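Side-chain contacts in tyrosine-protein kinase receptor torso (Bombyx mori, PDB 5AOQ), which is probably a receptor tyrosine kinase that binds prothoracicotropic hormone through its extracellular region and signals through MAPK to help start metamorphosis: residues A[187-192]-A[209-214]; A[36-41]-A[125-130]; A[163-168]-A[248-253]; A[74-77]-A[82-85]. One frame throughout, in Å; residues are numbered along the deposited sequence.

Contact 1. Residues A[187-192]-A[209-214]; sequences LCFDIA and AHPSFD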
loop_
_atom_site.group_PDB
_atom_site.type_symbol
_atom_site.label_atom_id
_atom_site.label_comp_id
_atom_site.label_asym_id
_atom_site.label_seq_id
_atom_site.Cartn_x
_atom_site.Cartn_y
_atom_site.Cartn_z
ATOM N N LEU A 187 -25.738 -16.411 4.207
ATOM C CA LEU A 187 -25.416 -15.003 4.444
ATOM C C LEU A 187 -24.053 -14.804 5.106
ATOM O O LEU A 187 -23.808 -15.296 6.208
ATOM C CB LEU A 187 -26.496 -14.349 5.310
ATOM C CG LEU A 187 -27.645 -13.653 4.573
ATOM C CD1 LEU A 187 -28.780 -14.619 4.256
ATOM C CD2 LEU A 187 -28.156 -12.472 5.383
ATOM N N CYS A 188 -23.177 -14.079 4.415
ATOM C CA CYS A 188 -21.910 -13.617 4.976
ATOM C C CYS A 188 -22.009 -12.114 5.220
ATOM O O CYS A 188 -22.961 -11.482 4.759
ATOM C CB CYS A 188 -20.747 -13.932 4.035
ATOM S SG CYS A 188 -20.543 -15.685 3.646
ATOM N N PHE A 189 -21.044 -11.538 5.937
ATOM C CA PHE A 189 -21.094 -10.101 6.233
ATOM C C PHE A 189 -19.723 -9.425 6.270
ATOM O O PHE A 189 -18.697 -10.074 6.484
ATOM C CB PHE A 189 -21.803 -9.870 7.572
ATOM C CG PHE A 189 -23.205 -10.409 7.619
ATOM C CD1 PHE A 189 -24.237 -9.759 6.962
ATOM C CD2 PHE A 189 -23.488 -11.574 8.311
ATOM C CE1 PHE A 189 -25.526 -10.258 7.002
ATOM C CE2 PHE A 189 -24.774 -12.077 8.356
ATOM C CZ PHE A 189 -25.794 -11.419 7.700
ATOM N N ASP A 190 -19.732 -8.109 6.059
ATOM C CA ASP A 190 -18.541 -7.267 6.185
ATOM C C ASP A 190 -18.818 -6.090 7.117
ATOM O O ASP A 190 -19.747 -5.316 6.888
ATOM C CB ASP A 190 -18.088 -6.754 4.818
ATOM C CG ASP A 190 -17.500 -7.845 3.954
ATOM O OD1 ASP A 190 -18.278 -8.622 3.362
ATOM O OD2 ASP A 190 -16.257 -7.932 3.868
ATOM N N ILE A 191 -18.001 -5.955 8.158
ATOM C CA ILE A 191 -18.255 -4.985 9.218
ATOM C C ILE A 191 -17.177 -3.915 9.293
ATOM O O ILE A 191 -15.982 -4.214 9.215
ATOM C CB ILE A 191 -18.341 -5.672 10.598
ATOM C CG1 ILE A 191 -19.363 -6.807 10.572
ATOM C CG2 ILE A 191 -18.672 -4.657 11.691
ATOM C CD1 ILE A 191 -18.788 -8.133 10.116
ATOM N N ALA A 192 -17.616 -2.667 9.447
ATOM C CA ALA A 192 -16.710 -1.548 9.687
ATOM C C ALA A 192 -17.218 -0.718 10.862
ATOM O O ALA A 192 -18.400 -0.404 10.928
ATOM C CB ALA A 192 -16.583 -0.689 8.441
ATOM N N ALA A 209 -24.649 -19.042 11.998
ATOM C CA ALA A 209 -26.060 -19.132 12.344
ATOM C C ALA A 209 -26.568 -17.775 12.809
ATOM O O ALA A 209 -27.673 -17.358 12.459
ATOM C CB ALA A 209 -26.279 -20.183 13.421
ATOM N N HIS A 210 -25.749 -17.092 13.603
ATOM C CA HIS A 210 -26.079 -15.762 14.101
ATOM C C HIS A 210 -24.808 -14.914 14.177
ATOM O O HIS A 210 -23.910 -15.214 14.964
ATOM C CB HIS A 210 -26.751 -15.850 15.471
ATOM C CG HIS A 210 -27.895 -16.815 15.516
ATOM N ND1 HIS A 210 -29.128 -16.531 14.969
ATOM C CD2 HIS A 210 -27.991 -18.062 16.034
ATOM C CE1 HIS A 210 -29.936 -17.560 15.151
ATOM N NE2 HIS A 210 -29.271 -18.502 15.796
ATOM N N PRO A 211 -24.726 -13.850 13.360
ATOM C CA PRO A 211 -23.499 -13.049 13.335
ATOM C C PRO A 211 -23.317 -12.200 14.586
ATOM O O PRO A 211 -24.299 -11.789 15.205
ATOM C CB PRO A 211 -23.688 -12.163 12.103
ATOM C CG PRO A 211 -25.158 -12.005 11.991
ATOM C CD PRO A 211 -25.743 -13.316 12.437
ATOM N N SER A 212 -22.065 -11.945 14.946
ATOM C CA SER A 212 -21.744 -11.128 16.108
ATOM C C SER A 212 -20.424 -10.415 15.878
ATOM O O SER A 212 -19.512 -10.971 15.265
ATOM C CB SER A 212 -21.669 -11.988 17.371
ATOM O OG SER A 212 -20.651 -12.967 17.256
ATOM N N PHE A 213 -20.324 -9.186 16.373
ATOM C CA PHE A 213 -19.120 -8.387 16.184
ATOM C C PHE A 213 -18.659 -7.756 17.489
ATOM O O PHE A 213 -19.405 -7.016 18.125
ATOM C CB PHE A 213 -19.365 -7.302 15.136
ATOM C CG PHE A 213 -18.163 -6.449 14.856
ATOM C CD1 PHE A 213 -17.068 -6.971 14.192
ATOM C CD2 PHE A 213 -18.130 -5.124 15.250
ATOM C CE1 PHE A 213 -15.959 -6.190 13.930
ATOM C CE2 PHE A 213 -17.026 -4.336 14.987
ATOM C CZ PHE A 213 -15.939 -4.871 14.329
ATOM N N ASP A 214 -17.420 -8.048 17.873
ATOM C CA ASP A 214 -16.850 -7.512 19.101
ATOM C C ASP A 214 -16.089 -6.222 18.818
ATOM O O ASP A 214 -15.520 -6.052 17.740
ATOM C CB ASP A 214 -15.921 -8.535 19.755
ATOM C CG ASP A 214 -16.597 -9.869 19.992
ATOM O OD1 ASP A 214 -17.832 -9.886 20.171
ATOM O OD2 ASP A 214 -15.893 -10.901 20.003
#

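Contact 2. Residues A[36-41]-A[125-130]; sequences YYLNWT and LDEYGT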
loop_
_atom_site.group_PDB
_atom_site.type_symbol
_atom_site.label_atom_id
_atom_site.label_comp_id
_atom_site.label_asym_id
_atom_site.label_seq_id
_atom_site.Cartn_x
_atom_site.Cartn_y
_atom_site.Cartn_z
ATOM N N TYR A 36 7.171 -19.974 3.603
ATOM C CA TYR A 36 7.167 -19.133 4.794
ATOM C C TYR A 36 6.386 -19.787 5.932
ATOM O O TYR A 36 6.597 -19.464 7.101
ATOM C CB TYR A 36 6.581 -17.757 4.461
ATOM C CG TYR A 36 7.466 -16.922 3.557
ATOM C CD1 TYR A 36 7.397 -17.043 2.175
ATOM C CD2 TYR A 36 8.368 -16.012 4.086
ATOM C CE1 TYR A 36 8.201 -16.286 1.348
ATOM C CE2 TYR A 36 9.175 -15.252 3.265
ATOM C CZ TYR A 36 9.088 -15.391 1.898
ATOM O OH TYR A 36 9.891 -14.632 1.077
ATOM N N TYR A 37 5.492 -20.707 5.585
ATOM C CA TYR A 37 4.675 -21.405 6.575
ATOM C C TYR A 37 5.390 -22.632 7.145
ATOM O O TYR A 37 5.563 -22.749 8.358
ATOM C CB TYR A 37 3.337 -21.821 5.956
ATOM C CG TYR A 37 2.479 -22.676 6.861
ATOM C CD1 TYR A 37 1.662 -22.099 7.825
ATOM C CD2 TYR A 37 2.478 -24.058 6.746
ATOM C CE1 TYR A 37 0.874 -22.878 8.652
ATOM C CE2 TYR A 37 1.694 -24.845 7.568
ATOM C CZ TYR A 37 0.894 -24.250 8.518
ATOM O OH TYR A 37 0.112 -25.031 9.338
ATOM N N LEU A 38 5.808 -23.540 6.266
ATOM C CA LEU A 38 6.468 -24.775 6.689
ATOM C C LEU A 38 7.947 -24.572 7.004
ATOM O O LEU A 38 8.598 -25.468 7.541
ATOM C CB LEU A 38 6.320 -25.853 5.612
ATOM C CG LEU A 38 4.979 -26.587 5.578
ATOM C CD1 LEU A 38 4.831 -27.374 4.286
ATOM C CD2 LEU A 38 4.839 -27.506 6.784
ATOM N N ASN A 39 8.467 -23.392 6.677
ATOM C CA ASN A 39 9.853 -23.049 6.977
ATOM C C ASN A 39 10.833 -24.071 6.400
ATOM O O ASN A 39 11.444 -24.847 7.135
ATOM C CB ASN A 39 10.051 -22.930 8.491
ATOM C CG ASN A 39 11.421 -22.397 8.862
ATOM O OD1 ASN A 39 12.068 -21.708 8.074
ATOM N ND2 ASN A 39 11.871 -22.716 10.070
ATOM N N TRP A 40 10.975 -24.062 5.080
ATOM C CA TRP A 40 11.919 -24.942 4.405
ATOM C C TRP A 40 13.329 -24.377 4.505
ATOM O O TRP A 40 13.514 -23.205 4.836
ATOM C CB TRP A 40 11.534 -25.124 2.936
ATOM C CG TRP A 40 10.247 -25.864 2.721
ATOM C CD1 TRP A 40 9.715 -26.836 3.516
ATOM C CD2 TRP A 40 9.327 -25.685 1.638
ATOM N NE1 TRP A 40 8.523 -27.277 2.993
ATOM C CE2 TRP A 40 8.262 -26.584 1.840
ATOM C CE3 TRP A 40 9.301 -24.851 0.516
ATOM C CZ2 TRP A 40 7.183 -26.673 0.963
ATOM C CZ3 TRP A 40 8.230 -24.941 -0.352
ATOM C CH2 TRP A 40 7.186 -25.845 -0.124
ATOM N N THR A 41 14.321 -25.216 4.223
ATOM C CA THR A 41 15.710 -24.778 4.220
ATOM C C THR A 41 15.906 -23.738 3.126
ATOM O O THR A 41 16.653 -22.774 3.293
ATOM C CB THR A 41 16.678 -25.952 3.997
ATOM O OG1 THR A 41 16.387 -26.583 2.743
ATOM C CG2 THR A 41 16.551 -26.970 5.118
ATOM N N LEU A 125 -2.647 -30.048 -1.477
ATOM C CA LEU A 125 -1.204 -29.886 -1.637
ATOM C C LEU A 125 -0.415 -30.864 -0.775
ATOM O O LEU A 125 -0.829 -31.206 0.331
ATOM C CB LEU A 125 -0.794 -28.455 -1.286
ATOM C CG LEU A 125 -1.064 -27.385 -2.344
ATOM C CD1 LEU A 125 -0.974 -25.995 -1.737
ATOM C CD2 LEU A 125 -0.074 -27.526 -3.488
ATOM N N ASP A 126 0.726 -31.309 -1.293
ATOM C CA ASP A 126 1.617 -32.188 -0.546
ATOM C C ASP A 126 2.456 -31.365 0.426
ATOM O O ASP A 126 2.331 -30.142 0.484
ATOM C CB ASP A 126 2.522 -32.971 -1.501
ATOM C CG ASP A 126 3.080 -34.237 -0.882
ATOM O OD1 ASP A 126 3.053 -34.364 0.361
ATOM O OD2 ASP A 126 3.554 -35.109 -1.641
ATOM N N GLU A 127 3.306 -32.044 1.186
ATOM C CA GLU A 127 4.228 -31.380 2.097
ATOM C C GLU A 127 5.192 -30.503 1.304
ATOM O O GLU A 127 5.589 -29.430 1.757
ATOM C CB GLU A 127 4.994 -32.413 2.928
ATOM C CG GLU A 127 5.718 -31.844 4.148
ATOM C CD GLU A 127 6.994 -31.091 3.802
ATOM O OE1 GLU A 127 7.617 -31.401 2.764
ATOM O OE2 GLU A 127 7.370 -30.183 4.572
ATOM N N TYR A 128 5.546 -30.964 0.108
ATOM C CA TYR A 128 6.487 -30.253 -0.749
ATOM C C TYR A 128 5.766 -29.327 -1.723
ATOM O O TYR A 128 6.391 -28.500 -2.389
ATOM C CB TYR A 128 7.342 -31.254 -1.525
ATOM C CG TYR A 128 8.164 -32.158 -0.637
ATOM C CD1 TYR A 128 9.391 -31.745 -0.140
ATOM C CD2 TYR A 128 7.710 -33.425 -0.294
ATOM C CE1 TYR A 128 10.143 -32.567 0.674
ATOM C CE2 TYR A 128 8.455 -34.254 0.519
ATOM C CZ TYR A 128 9.670 -33.820 1.000
ATOM O OH TYR A 128 10.424 -34.634 1.810
ATOM N N GLY A 129 4.448 -29.483 -1.806
ATOM C CA GLY A 129 3.617 -28.625 -2.629
ATOM C C GLY A 129 3.248 -29.312 -3.926
ATOM O O GLY A 129 2.970 -28.655 -4.929
ATOM N N THR A 130 3.235 -30.640 -3.905
ATOM C CA THR A 130 2.842 -31.415 -5.073
ATOM C C THR A 130 1.329 -31.378 -5.244
ATOM O O THR A 130 0.577 -31.721 -4.332
ATOM C CB THR A 130 3.310 -32.879 -4.970
ATOM O OG1 THR A 130 4.682 -32.920 -4.554
ATOM C CG2 THR A 130 3.165 -33.580 -6.311
#

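Contact 3. Residues A[163-168]-A[248-253]; sequences YIILGN and PECFLN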
loop_
_atom_site.group_PDB
_atom_site.type_symbol
_atom_site.label_atom_id
_atom_site.label_comp_id
_atom_site.label_asym_id
_atom_site.label_seq_id
_atom_site.Cartn_x
_atom_site.Cartn_y
_atom_site.Cartn_z
ATOM N N TYR A 163 -22.616 -3.335 26.061
ATOM C CA TYR A 163 -21.298 -2.878 26.479
ATOM C C TYR A 163 -20.947 -3.406 27.857
ATOM O O TYR A 163 -21.824 -3.669 28.679
ATOM C CB TYR A 163 -21.245 -1.352 26.479
ATOM C CG TYR A 163 -21.729 -0.752 25.185
ATOM C CD1 TYR A 163 -20.865 -0.567 24.117
ATOM C CD2 TYR A 163 -23.056 -0.383 25.026
ATOM C CE1 TYR A 163 -21.306 -0.025 22.930
ATOM C CE2 TYR A 163 -23.507 0.160 23.845
ATOM C CZ TYR A 163 -22.629 0.337 22.799
ATOM O OH TYR A 163 -23.075 0.877 21.617
ATOM N N ILE A 164 -19.649 -3.559 28.095
ATOM C CA ILE A 164 -19.151 -3.973 29.395
ATOM C C ILE A 164 -17.901 -3.171 29.724
ATOM O O ILE A 164 -16.935 -3.148 28.954
ATOM C CB ILE A 164 -18.843 -5.486 29.429
ATOM C CG1 ILE A 164 -20.120 -6.284 29.146
ATOM C CG2 ILE A 164 -18.246 -5.881 30.779
ATOM C CD1 ILE A 164 -19.928 -7.784 29.075
ATOM N N ILE A 165 -17.941 -2.499 30.868
ATOM C CA ILE A 165 -16.797 -1.752 31.364
ATOM C C ILE A 165 -15.921 -2.665 32.211
ATOM O O ILE A 165 -16.424 -3.523 32.938
ATOM C CB ILE A 165 -17.232 -0.518 32.187
ATOM C CG1 ILE A 165 -16.007 0.308 32.581
ATOM C CG2 ILE A 165 -18.030 -0.934 33.425
ATOM C CD1 ILE A 165 -16.339 1.671 33.162
ATOM N N LEU A 166 -14.610 -2.476 32.104
ATOM C CA LEU A 166 -13.639 -3.310 32.803
ATOM C C LEU A 166 -12.592 -2.443 33.488
ATOM O O LEU A 166 -12.184 -1.408 32.956
ATOM C CB LEU A 166 -12.971 -4.291 31.838
ATOM C CG LEU A 166 -13.924 -5.196 31.055
ATOM C CD1 LEU A 166 -13.178 -5.940 29.960
ATOM C CD2 LEU A 166 -14.624 -6.176 31.987
ATOM N N GLY A 167 -12.158 -2.885 34.665
ATOM C CA GLY A 167 -11.232 -2.133 35.490
ATOM C C GLY A 167 -9.853 -2.760 35.532
ATOM O O GLY A 167 -9.691 -3.935 35.862
ATOM N N ASN A 168 -8.855 -1.954 35.186
ATOM C CA ASN A 168 -7.454 -2.338 35.269
ATOM C C ASN A 168 -6.570 -1.099 35.393
ATOM O O ASN A 168 -6.145 -0.527 34.389
ATOM C CB ASN A 168 -7.065 -3.145 34.030
ATOM C CG ASN A 168 -7.635 -2.554 32.747
ATOM O OD1 ASN A 168 -8.172 -1.447 32.748
ATOM N ND2 ASN A 168 -7.522 -3.293 31.650
ATOM N N PRO A 248 -23.443 0.179 35.766
ATOM C CA PRO A 248 -23.419 0.008 37.226
ATOM C C PRO A 248 -22.022 -0.074 37.837
ATOM O O PRO A 248 -21.754 0.583 38.846
ATOM C CB PRO A 248 -24.156 -1.319 37.428
ATOM C CG PRO A 248 -25.080 -1.410 36.282
ATOM C CD PRO A 248 -24.352 -0.790 35.125
ATOM N N GLU A 249 -21.143 -0.862 37.228
ATOM C CA GLU A 249 -19.802 -1.052 37.768
ATOM C C GLU A 249 -18.962 0.214 37.621
ATOM O O GLU A 249 -17.978 0.394 38.338
ATOM C CB GLU A 249 -19.108 -2.233 37.089
ATOM C CG GLU A 249 -17.884 -2.726 37.852
ATOM C CD GLU A 249 -17.472 -4.134 37.474
ATOM O OE1 GLU A 249 -18.074 -4.710 36.543
ATOM O OE2 GLU A 249 -16.542 -4.671 38.115
ATOM N N CYS A 250 -19.345 1.085 36.693
ATOM C CA CYS A 250 -18.679 2.376 36.548
ATOM C C CYS A 250 -19.158 3.325 37.634
ATOM O O CYS A 250 -18.358 3.942 38.338
ATOM C CB CYS A 250 -18.948 2.994 35.174
ATOM S SG CYS A 250 -17.985 4.497 34.855
ATOM N N PHE A 251 -20.477 3.433 37.758
ATOM C CA PHE A 251 -21.102 4.356 38.696
ATOM C C PHE A 251 -20.737 4.011 40.136
ATOM O O PHE A 251 -20.411 4.892 40.930
ATOM C CB PHE A 251 -22.621 4.330 38.512
ATOM C CG PHE A 251 -23.351 5.386 39.290
ATOM C CD1 PHE A 251 -23.216 6.725 38.964
ATOM C CD2 PHE A 251 -24.191 5.038 40.333
ATOM C CE1 PHE A 251 -23.894 7.696 39.673
ATOM C CE2 PHE A 251 -24.873 6.005 41.045
ATOM C CZ PHE A 251 -24.724 7.334 40.714
ATOM N N LEU A 252 -20.794 2.723 40.465
ATOM C CA LEU A 252 -20.483 2.266 41.816
ATOM C C LEU A 252 -19.022 2.491 42.191
ATOM O O LEU A 252 -18.724 2.932 43.302
ATOM C CB LEU A 252 -20.830 0.783 41.971
ATOM C CG LEU A 252 -22.321 0.441 41.997
ATOM C CD1 LEU A 252 -22.532 -1.065 41.987
ATOM C CD2 LEU A 252 -22.993 1.063 43.211
ATOM N N ASN A 253 -18.113 2.194 41.267
ATOM C CA ASN A 253 -16.686 2.312 41.540
ATOM C C ASN A 253 -16.164 3.717 41.233
ATOM O O ASN A 253 -14.978 3.907 40.969
ATOM C CB ASN A 253 -15.907 1.275 40.726
ATOM C CG ASN A 253 -16.214 -0.153 41.148
ATOM O OD1 ASN A 253 -16.475 -1.015 40.309
ATOM N ND2 ASN A 253 -16.193 -0.408 42.451
#

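Contact 4. Residues A[74-77]-A[82-85]; sequences FETE and WQLF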
loop_
_atom_site.group_PDB
_atom_site.type_symbol
_atom_site.label_atom_id
_atom_site.label_comp_id
_atom_site.label_asym_id
_atom_site.label_seq_id
_atom_site.Cartn_x
_atom_site.Cartn_y
_atom_site.Cartn_z
ATOM N N PHE A 74 -16.578 -19.571 0.082
ATOM C CA PHE A 74 -16.973 -20.975 0.062
ATOM C C PHE A 74 -16.475 -21.749 1.280
ATOM O O PHE A 74 -15.596 -21.287 2.019
ATOM C CB PHE A 74 -16.452 -21.644 -1.211
ATOM C CG PHE A 74 -14.970 -21.516 -1.391
ATOM C CD1 PHE A 74 -14.110 -22.452 -0.844
ATOM C CD2 PHE A 74 -14.436 -20.453 -2.096
ATOM C CE1 PHE A 74 -12.745 -22.332 -1.003
ATOM C CE2 PHE A 74 -13.071 -20.327 -2.258
ATOM C CZ PHE A 74 -12.224 -21.267 -1.710
ATOM N N GLU A 75 -17.041 -22.942 1.457
ATOM C CA GLU A 75 -16.688 -23.842 2.549
ATOM C C GLU A 75 -16.166 -25.168 2.010
ATOM O O GLU A 75 -16.592 -25.634 0.951
ATOM C CB GLU A 75 -17.899 -24.094 3.451
ATOM C CG GLU A 75 -17.599 -24.960 4.670
ATOM C CD GLU A 75 -18.848 -25.356 5.427
ATOM O OE1 GLU A 75 -19.948 -24.910 5.039
ATOM O OE2 GLU A 75 -18.730 -26.121 6.407
ATOM N N THR A 76 -15.240 -25.767 2.751
ATOM C CA THR A 76 -14.683 -27.066 2.401
ATOM C C THR A 76 -14.746 -28.011 3.590
ATOM O O THR A 76 -15.103 -27.608 4.697
ATOM C CB THR A 76 -13.223 -26.946 1.945
ATOM O OG1 THR A 76 -12.369 -26.799 3.087
ATOM C CG2 THR A 76 -13.049 -25.754 1.029
ATOM N N GLU A 77 -14.407 -29.272 3.353
ATOM C CA GLU A 77 -14.309 -30.242 4.430
ATOM C C GLU A 77 -12.918 -30.125 5.045
ATOM O O GLU A 77 -11.943 -29.898 4.328
ATOM C CB GLU A 77 -14.574 -31.653 3.910
ATOM C CG GLU A 77 -15.998 -31.842 3.409
ATOM C CD GLU A 77 -16.261 -33.237 2.875
ATOM O OE1 GLU A 77 -15.289 -33.946 2.542
ATOM O OE2 GLU A 77 -17.447 -33.622 2.786
ATOM N N TRP A 82 -2.833 -28.804 2.990
ATOM C CA TRP A 82 -3.188 -27.516 2.409
ATOM C C TRP A 82 -4.181 -27.734 1.280
ATOM O O TRP A 82 -4.226 -28.818 0.696
ATOM C CB TRP A 82 -1.949 -26.795 1.879
ATOM C CG TRP A 82 -1.263 -25.934 2.880
ATOM C CD1 TRP A 82 -0.334 -26.324 3.797
ATOM C CD2 TRP A 82 -1.438 -24.526 3.059
ATOM N NE1 TRP A 82 0.078 -25.246 4.542
ATOM C CE2 TRP A 82 -0.587 -24.129 4.108
ATOM C CE3 TRP A 82 -2.235 -23.561 2.435
ATOM C CZ2 TRP A 82 -0.511 -22.810 4.548
ATOM C CZ3 TRP A 82 -2.158 -22.252 2.874
ATOM C CH2 TRP A 82 -1.302 -21.889 3.920
ATOM N N GLN A 83 -4.979 -26.715 0.976
ATOM C CA GLN A 83 -5.885 -26.794 -0.166
ATOM C C GLN A 83 -5.759 -25.577 -1.075
ATOM O O GLN A 83 -5.776 -24.438 -0.608
ATOM C CB GLN A 83 -7.331 -26.943 0.309
ATOM C CG GLN A 83 -7.577 -28.170 1.173
ATOM C CD GLN A 83 -9.042 -28.355 1.515
ATOM O OE1 GLN A 83 -9.407 -28.492 2.682
ATOM N NE2 GLN A 83 -9.890 -28.367 0.494
ATOM N N LEU A 84 -5.636 -25.836 -2.374
ATOM C CA LEU A 84 -5.563 -24.786 -3.385
ATOM C C LEU A 84 -6.854 -24.724 -4.185
ATOM O O LEU A 84 -7.407 -25.755 -4.571
ATOM C CB LEU A 84 -4.375 -25.019 -4.322
ATOM C CG LEU A 84 -4.275 -24.101 -5.545
ATOM C CD1 LEU A 84 -4.127 -22.642 -5.140
ATOM C CD2 LEU A 84 -3.112 -24.528 -6.423
ATOM N N PHE A 85 -7.327 -23.502 -4.420
ATOM C CA PHE A 85 -8.556 -23.270 -5.170
ATOM C C PHE A 85 -8.345 -22.229 -6.254
ATOM O O PHE A 85 -7.653 -21.233 -6.035
ATOM C CB PHE A 85 -9.672 -22.827 -4.229
ATOM C CG PHE A 85 -9.965 -23.816 -3.152
ATOM C CD1 PHE A 85 -9.175 -23.871 -2.018
ATOM C CD2 PHE A 85 -11.012 -24.708 -3.278
ATOM C CE1 PHE A 85 -9.429 -24.787 -1.028
ATOM C CE2 PHE A 85 -11.270 -25.626 -2.288
ATOM C CZ PHE A 85 -10.476 -25.668 -1.166
#

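Contact 1. Residues A[187-192]-A[209-214]
I191 with F213, and F189 with P211, form an apolar contact between the two facing sheets of the second fibronectin type III (FN3) domain, inside its beta sandwich. Strand 189-195 belongs to the four-stranded sheet and strand 212-218 to the three-stranded one. The CA atoms of I191 and F213 are 7.8 Å apart, so here the two layers meet through side chains. I191 puts its CG2 methyl over one face of the F213 ring, 3.5 Å from the centroid and only 5° off the ring normal, a CH-pi contact. All six ring carbons lie at similar distances from that methyl; F213 CD2 is the closest to I191 CG2, at 3.6 Å. With CG1 turned beside the backbone N (chi1 -54°), the isoleucine leaves CG2 as the branch that meets the ring. F213 suits its place because a flat aromatic face receives a methyl snugly, and A203 and I226 of the opposite sheet also touch it. Replacing F213 by an alanine would probably leave the I191 methyl without its ring face and open a gap between the sheets. Nearer the start of both segments, F189 CE2 lies 3.7 Å from P211 CG, the ring meeting the proline obliquely, while W179 approaches F189 edge-to-face. Between these inward residues, D190 lies on the other side of its strand, in a salt bridge with R73; it is implicated in hormone binding. C188 is disulfide-bonded to C66. Apolar side chains on alternate strand residues, filling the space between two facing sheets, build the interior of an FN3 beta sandwich.

Contact 2. Residues A[36-41]-A[125-130]
L38 and W40 meet E127 and Y128 where the end of helix 27-38 lies against a beta turn of the first FN3 domain. That turn, between strands 118-124 and 134-140, is a type I turn with a G1 beta bulge: E127 and Y128 occupy its corners, a weak bond runs from G129 N to D126 O, and D126 N bonds to T130 O. G129 has a positive phi (102°), at which a side chain would press on the carbonyl oxygen of Y128, so glycine fits here.

L38 brings a methyl, not a partner for a bond: its CD1 packs against E127 O, at 3.3 Å, and near the carboxylate. N39 leaves the helix with positive phi, and the chain then brings W40 back toward the turn. Its indole is largely buried, with L34, Y35 and C46 also touching it, a place suited to a broad flat side chain.

The polar groups of the turn gather at the edge of this indole. E127 OE2 lies in the ring plane, 3.5 Å from W40 NE1, and the carboxylate is rotated 63° from the indole. E127 reaches this position through a bend at chi2 (-76°), which swings the carboxylate toward the indole edge; its exposed position probably keeps the charge hydrated. Its other oxygen, OE1, sits 3.3 Å above the plane of the Y128 ring, over the centre. G129 O also accepts a hydrogen bond from T48 OG1.

Two backbone carbonyls complete the contact: E127 O is 3.3 Å from W40 CZ2, near the indole plane, and Y128 O approaches W40 CH2 obliquely at 3.6 Å.

Contact 3. Residues A[163-168]-A[248-253]
A short, disulfide-braced helix near the C-terminal end of the modelled chain, 248-252, packs against edge strand 159-167 of the second FN3 domain, with I165 facing E249 and C250. The contact is small and apolar, and one isoleucine supplies nearly all of the strand's share. I165 CD1 reaches furthest, ending 3.6 Å from C250 CB and 3.7 Å from C250 SG, so it lies against the whole cysteine side chain. The extended chain explains this reach: CG1 stands opposite the backbone N (chi1 -175°) and the delta methyl continues the line outward (chi2 169°). The second branch, CG2, turns to the neighbouring residue of the helix, 4.0 Å from E249 CB. A beta-branched side chain suits the spot, since it can touch two successive helix residues at once and is at ease on a strand.

E249 offers its aliphatic part to I165 while its extended chain carries the carboxylate alongside the strand, E249 OE1 ending 4.1 Å from I165 O, in an exposed position. C250 is buried and joined to C244 by a disulfide, which ties the helix to the chain leading into it; L220 also touches it. Within the helix the bond from L252 N to P248 O is 2.8 Å long, and P248 fits the first turn, where its missing N-H costs no helical bond. On the strand side, Y171 and I173 of the adjacent strand touch I165. An alanine at I165 would probably strip C250 of its cover on the strand side and open a gap between helix and strand. The arrangement is that of a disulfide-stabilised helical turn laid against the edge strand of a beta sandwich.

Contact 4. Residues A[74-77]-A[82-85]
F74, T76, Q83 and F85 carry a buried contact across the first FN3 domain, where the chain leaves strand 71-75 of one sheet and enters strand 83-88 of the other.

The aromatic part is the pair F74 and F85. Their centroids are 4.8 Å apart and their planes are inclined at 46°, an oblique pairing that is neither a parallel stack nor a T-shape. F74 CE1 lies 3.6 Å above the F85 plane, over its centre, while F74 CZ comes within 3.7 Å of F85 CG. F74 holds its ring between its own backbone N and carbonyl carbon (chi1 56°), which turns it inward toward F85; T99, I101 and L110 touch it as well.

An aliphatic contact adds to this. T76 points its CG2 methyl at the far end of the F85 ring, 3.4 Å from F85 CZ, meeting it obliquely, and the same methyl lies at the edge of the F74 ring in its plane. Threonine suits this boundary, since its methyl serves the aromatic pair while its OG1 can make a weak hydrogen bond to V106 O.

The polar part lies toward the connecting loop. The extended Q83 side chain passes alongside T76, bringing its terminal amide close to the threonine and to the backbone of E77. E75, on the outer side of its strand, forms a salt bridge with R65.

The chemistry thus grades from an aromatic and aliphatic interior to a polar margin, consistent with cohesion that rests mainly on the buried rings.

Along the chain, contact 4 lies between the two segments of contact 2, both in the first FN3 domain; contact 1, in the second, lies between the segments of contact 3. Contacts 2 and 4 have centres about 17 Å apart and touch, L125 N lying 3.0 Å from W82 O in a probable hydrogen bond. Contacts 1 and 3 reach the same three-stranded sheet, with centres about 27 Å apart. Contacts 1 and 4 pack the facing sheets of their own sandwiches, and their nearest atoms are about 7 Å apart. The first two of the three extracellular FN3 domains thus form sandwiches in series, bridged near contact 1 by the C66-C188 disulfide, close to residues implicated in hormone binding.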